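Local coordinates for protein uncharacterized HTH-type transcriptional regulator HI_0893 (Haemophilus influenzae, PDB 3QKX) that probably binds regulatory DNA as a TetR-family transcription factor, pairing an N-terminal helix-turn-helix domain with an all-helical C-terminal domain, at residues A[148-159]-A[175-186]. Numbering follows the deposited sequence.
Sequences LFLLSLKTAINL and LESVIERSWRAI. With SO4 (sulfate ion), chain D.
In the helical C-terminal domain, the break between helices 145-151 and 154-165, with the start of the latter, packs on helix 172-184 and the residues after it. I186, which follows the helix, fills the end near L148. Its CG2 lies 3.7 Å from L148 CD2 and also touches L151 CB. Its CG1 sits between its backbone N and carbonyl carbon (chi1 59°), turned toward S152; the extended chi2 brings CD1 to S152 CB and OG. A185 CB rests on the carbonyl oxygen of L151. The CA atoms come closest at S152 and S182, 4.6 Å apart, consistent with the small side chains there, and S152 CB packs on S182 O. No hydrogen bond crosses between the segments. The hydroxyls of S152 and T155 bond within the break. S152 OG donates to L148 O at 2.6 Å, from above the carbonyl plane. T155 OG1 donates, nearly in line with the C=O bond (162°), to S152 O, which also accepts from T155 N. T155 OG1 lies 3.4 Å from S182 CB and accepts from W89 NE1 of helix 81-98. S182 OG is hydrogen-bonded to Y85 OH of that helix, so 81-98 joins both segments of this TetR-type C-terminal domain. Helices 154-159 and 175-184 run roughly antiparallel, at 141°, with axes 10.3 Å apart. L159 CD2 meets V178 CG2 at 4.4 Å and L175 CD1 at 4.5 Å. On helix 172-184, S177 OG and R181 NE donate to O3 of a sulfate, probably from the crystallisation liquor, and R181 NH2 to O2, while R181 NH1 bonds to A185 O of the second subunit.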
loop_
_atom_site.group_PDB
_atom_site.type_symbol
_atom_site.label_atom_id
_atom_site.label_comp_id
_atom_site.label_asym_id
_atom_site.label_seq_id
_atom_site.Cartn_x
_atom_site.Cartn_y
_atom_site.Cartn_z
ATOM N N LEU A 148 11.381 9.474 -4.437
ATOM C CA LEU A 148 12.512 8.677 -3.996
ATOM C C LEU A 148 12.084 7.622 -2.973
ATOM O O LEU A 148 12.460 6.450 -3.080
ATOM C CB LEU A 148 13.595 9.577 -3.401
ATOM C CG LEU A 148 14.331 10.507 -4.370
ATOM C CD1 LEU A 148 15.223 11.431 -3.557
ATOM C CD2 LEU A 148 15.144 9.705 -5.379
ATOM N N PHE A 149 11.278 8.029 -2.002
ATOM C CA PHE A 149 10.741 7.081 -1.035
ATOM C C PHE A 149 9.972 5.952 -1.714
ATOM O O PHE A 149 10.223 4.797 -1.429
ATOM C CB PHE A 149 9.841 7.773 -0.042
ATOM C CG PHE A 149 9.261 6.843 1.001
ATOM C CD1 PHE A 149 9.972 6.534 2.139
ATOM C CD2 PHE A 149 7.990 6.307 0.851
ATOM C CE1 PHE A 149 9.438 5.679 3.109
ATOM C CE2 PHE A 149 7.448 5.465 1.835
ATOM C CZ PHE A 149 8.175 5.161 2.957
ATOM N N LEU A 150 9.087 6.295 -2.640
ATOM C CA LEU A 150 8.201 5.325 -3.267
ATOM C C LEU A 150 8.942 4.365 -4.211
ATOM O O LEU A 150 8.422 3.286 -4.515
ATOM C CB LEU A 150 7.029 6.026 -3.982
ATOM C CG LEU A 150 6.028 6.744 -3.038
ATOM C CD1 LEU A 150 5.031 7.622 -3.845
ATOM C CD2 LEU A 150 5.232 5.807 -2.032
ATOM N N LEU A 151 10.151 4.753 -4.642
ATOM C CA LEU A 151 11.066 3.882 -5.396
ATOM C C LEU A 151 11.975 3.020 -4.513
ATOM O O LEU A 151 12.609 2.106 -5.028
ATOM C CB LEU A 151 11.967 4.709 -6.336
ATOM C CG LEU A 151 11.354 5.389 -7.552
ATOM C CD1 LEU A 151 12.414 6.195 -8.293
ATOM C CD2 LEU A 151 10.704 4.393 -8.504
ATOM N N SER A 152 12.070 3.312 -3.214
ATOM C CA SER A 152 13.128 2.710 -2.380
ATOM C C SER A 152 12.597 2.149 -1.025
ATOM O O SER A 152 12.190 0.966 -0.949
ATOM C CB SER A 152 14.257 3.704 -2.175
ATOM O OG SER A 152 13.798 4.885 -1.532
ATOM N N LEU A 153 12.544 2.981 0.014
ATOM C CA LEU A 153 12.113 2.495 1.326
ATOM C C LEU A 153 10.735 1.887 1.288
ATOM O O LEU A 153 10.431 1.009 2.088
ATOM C CB LEU A 153 12.091 3.603 2.371
ATOM C CG LEU A 153 13.281 3.728 3.278
ATOM C CD1 LEU A 153 12.932 4.704 4.418
ATOM C CD2 LEU A 153 13.664 2.374 3.801
ATOM N N LYS A 154 9.897 2.359 0.369
ATOM C CA LYS A 154 8.557 1.811 0.211
ATOM C C LYS A 154 8.555 0.305 0.115
ATOM O O LYS A 154 7.614 -0.292 0.577
ATOM C CB LYS A 154 7.874 2.412 -1.001
ATOM C CG LYS A 154 6.423 2.021 -1.219
ATOM C CD LYS A 154 5.539 2.316 -0.037
ATOM C CE LYS A 154 4.068 2.163 -0.392
ATOM N NZ LYS A 154 3.169 2.368 0.784
ATOM N N THR A 155 9.600 -0.301 -0.474
ATOM C CA THR A 155 9.695 -1.765 -0.603
ATOM C C THR A 155 9.595 -2.483 0.754
ATOM O O THR A 155 8.930 -3.506 0.876
ATOM C CB THR A 155 11.002 -2.200 -1.294
ATOM O OG1 THR A 155 12.133 -1.565 -0.657
ATOM C CG2 THR A 155 10.973 -1.862 -2.799
ATOM N N ALA A 156 10.199 -1.893 1.779
ATOM C CA ALA A 156 10.148 -2.452 3.121
ATOM C C ALA A 156 8.714 -2.626 3.567
ATOM O O ALA A 156 8.336 -3.710 4.043
ATOM C CB ALA A 156 10.883 -1.600 4.064
ATOM N N ILE A 157 7.890 -1.617 3.306
ATOM C CA ILE A 157 6.482 -1.653 3.704
ATOM C C ILE A 157 5.698 -2.627 2.848
ATOM O O ILE A 157 4.863 -3.356 3.354
ATOM C CB ILE A 157 5.817 -0.257 3.620
ATOM C CG1 ILE A 157 6.540 0.741 4.534
ATOM C CG2 ILE A 157 4.334 -0.352 3.981
ATOM C CD1 ILE A 157 6.249 2.211 4.232
ATOM N N ASN A 158 5.946 -2.624 1.546
ATOM C CA ASN A 158 5.220 -3.492 0.637
ATOM C C ASN A 158 5.564 -4.986 0.883
ATOM O O ASN A 158 4.689 -5.875 0.764
ATOM C CB ASN A 158 5.494 -3.091 -0.844
ATOM C CG ASN A 158 4.660 -1.866 -1.307
ATOM O OD1 ASN A 158 3.658 -1.536 -0.706
ATOM N ND2 ASN A 158 5.083 -1.218 -2.393
ATOM N N LEU A 159 6.825 -5.257 1.225
ATOM C CA LEU A 159 7.267 -6.621 1.469
ATOM C C LEU A 159 6.630 -7.200 2.733
ATOM O O LEU A 159 6.110 -8.308 2.707
ATOM C CB LEU A 159 8.790 -6.689 1.561
ATOM C CG LEU A 159 9.398 -8.078 1.420
ATOM C CD1 LEU A 159 9.067 -8.711 0.041
ATOM C CD2 LEU A 159 10.865 -7.988 1.607
ATOM N N LEU A 175 16.462 -10.567 1.726
ATOM C CA LEU A 175 16.241 -9.216 2.311
ATOM C C LEU A 175 17.326 -8.213 1.914
ATOM O O LEU A 175 17.024 -7.048 1.653
ATOM C CB LEU A 175 16.141 -9.248 3.839
ATOM C CG LEU A 175 14.768 -9.485 4.488
ATOM C CD1 LEU A 175 13.914 -10.463 3.727
ATOM C CD2 LEU A 175 14.966 -9.979 5.928
ATOM N N GLU A 176 18.579 -8.664 1.871
ATOM C CA GLU A 176 19.685 -7.800 1.464
ATOM C C GLU A 176 19.602 -7.480 -0.014
ATOM O O GLU A 176 19.874 -6.343 -0.431
ATOM C CB GLU A 176 21.044 -8.466 1.759
ATOM C CG GLU A 176 21.335 -8.762 3.247
ATOM C CD GLU A 176 21.498 -7.529 4.113
ATOM O OE1 GLU A 176 21.628 -6.416 3.567
ATOM O OE2 GLU A 176 21.512 -7.679 5.357
ATOM N N SER A 177 19.236 -8.478 -0.815
ATOM C CA SER A 177 18.977 -8.240 -2.232
ATOM C C SER A 177 17.958 -7.131 -2.421
ATOM O O SER A 177 18.229 -6.195 -3.137
ATOM C CB SER A 177 18.524 -9.511 -2.940
ATOM O OG SER A 177 19.641 -10.252 -3.406
ATOM N N VAL A 178 16.836 -7.189 -1.708
ATOM C CA VAL A 178 15.818 -6.125 -1.804
ATOM C C VAL A 178 16.325 -4.779 -1.284
ATOM O O VAL A 178 16.060 -3.743 -1.883
ATOM C CB VAL A 178 14.525 -6.483 -1.061
ATOM C CG1 VAL A 178 13.583 -5.348 -1.123
ATOM C CG2 VAL A 178 13.881 -7.735 -1.646
ATOM N N ILE A 179 17.070 -4.789 -0.184
ATOM C CA ILE A 179 17.665 -3.550 0.328
ATOM C C ILE A 179 18.586 -2.914 -0.710
ATOM O O ILE A 179 18.479 -1.751 -0.994
ATOM C CB ILE A 179 18.475 -3.768 1.601
ATOM C CG1 ILE A 179 17.564 -4.006 2.786
ATOM C CG2 ILE A 179 19.321 -2.526 1.912
ATOM C CD1 ILE A 179 18.294 -4.618 4.027
ATOM N N GLU A 180 19.484 -3.702 -1.251
ATOM C CA GLU A 180 20.465 -3.223 -2.220
ATOM C C GLU A 180 19.839 -2.811 -3.535
ATOM O O GLU A 180 20.255 -1.833 -4.136
ATOM C CB GLU A 180 21.512 -4.303 -2.477
ATOM C CG GLU A 180 22.709 -3.812 -3.307
ATOM C CD GLU A 180 22.521 -3.993 -4.808
ATOM O OE1 GLU A 180 22.114 -5.105 -5.241
ATOM O OE2 GLU A 180 22.788 -3.024 -5.563
ATOM N N ARG A 181 18.861 -3.568 -3.992
ATOM C CA ARG A 181 18.227 -3.289 -5.278
ATOM C C ARG A 181 17.289 -2.103 -5.199
ATOM O O ARG A 181 17.234 -1.314 -6.140
ATOM C CB ARG A 181 17.511 -4.519 -5.776
ATOM C CG ARG A 181 18.500 -5.531 -6.286
ATOM C CD ARG A 181 17.863 -6.803 -6.674
ATOM N NE ARG A 181 18.822 -7.702 -7.291
ATOM C CZ ARG A 181 19.297 -7.589 -8.534
ATOM N NH1 ARG A 181 18.919 -6.592 -9.341
ATOM N NH2 ARG A 181 20.166 -8.485 -8.981
ATOM N N SER A 182 16.562 -1.952 -4.089
ATOM C CA SER A 182 15.708 -0.762 -3.919
ATOM C C SER A 182 16.557 0.531 -3.828
ATOM O O SER A 182 16.163 1.587 -4.338
ATOM C CB SER A 182 14.842 -0.911 -2.686
ATOM O OG SER A 182 15.655 -0.960 -1.550
ATOM N N TRP A 183 17.717 0.424 -3.173
ATOM C CA TRP A 183 18.734 1.488 -3.151
ATOM C C TRP A 183 19.208 1.823 -4.540
ATOM O O TRP A 183 19.313 2.984 -4.900
ATOM C CB TRP A 183 19.912 1.031 -2.323
ATOM C CG TRP A 183 21.134 1.926 -2.344
ATOM C CD1 TRP A 183 22.352 1.615 -2.853
ATOM C CD2 TRP A 183 21.273 3.196 -1.732
ATOM N NE1 TRP A 183 23.230 2.626 -2.629
ATOM C CE2 TRP A 183 22.600 3.608 -1.930
ATOM C CE3 TRP A 183 20.408 4.028 -1.034
ATOM C CZ2 TRP A 183 23.077 4.832 -1.486
ATOM C CZ3 TRP A 183 20.879 5.246 -0.591
ATOM C CH2 TRP A 183 22.200 5.643 -0.819
ATOM N N ARG A 184 19.471 0.782 -5.316
ATOM C CA ARG A 184 19.947 0.912 -6.691
ATOM C C ARG A 184 19.021 1.806 -7.527
ATOM O O ARG A 184 19.481 2.593 -8.344
ATOM C CB ARG A 184 20.050 -0.467 -7.329
ATOM C CG ARG A 184 20.970 -0.539 -8.471
ATOM C CD ARG A 184 20.905 -1.880 -9.166
ATOM N NE ARG A 184 21.430 -3.003 -8.368
ATOM C CZ ARG A 184 21.642 -4.231 -8.862
ATOM N NH1 ARG A 184 21.357 -4.507 -10.140
ATOM N NH2 ARG A 184 22.131 -5.204 -8.085
ATOM N N ALA A 185 17.716 1.681 -7.296
ATOM C CA ALA A 185 16.705 2.460 -8.000
ATOM C C ALA A 185 16.801 3.983 -7.792
ATOM O O ALA A 185 16.317 4.751 -8.631
ATOM C CB ALA A 185 15.314 1.970 -7.583
ATOM N N ILE A 186 17.372 4.419 -6.672
ATOM C CA ILE A 186 17.471 5.867 -6.386
ATOM C C ILE A 186 18.887 6.422 -6.469
ATOM O O ILE A 186 19.092 7.572 -6.093
ATOM C CB ILE A 186 16.823 6.272 -5.029
ATOM C CG1 ILE A 186 17.461 5.545 -3.870
ATOM C CG2 ILE A 186 15.340 6.019 -5.069
ATOM C CD1 ILE A 186 17.083 6.113 -2.548
HETATM S S SO4 D . 21.482 -10.141 -6.522
HETATM O O1 SO4 D . 22.513 -9.327 -7.188
HETATM O O2 SO4 D . 20.590 -10.759 -7.509
HETATM O O3 SO4 D . 20.750 -9.325 -5.551
HETATM O O4 SO4 D . 22.133 -11.230 -5.796
#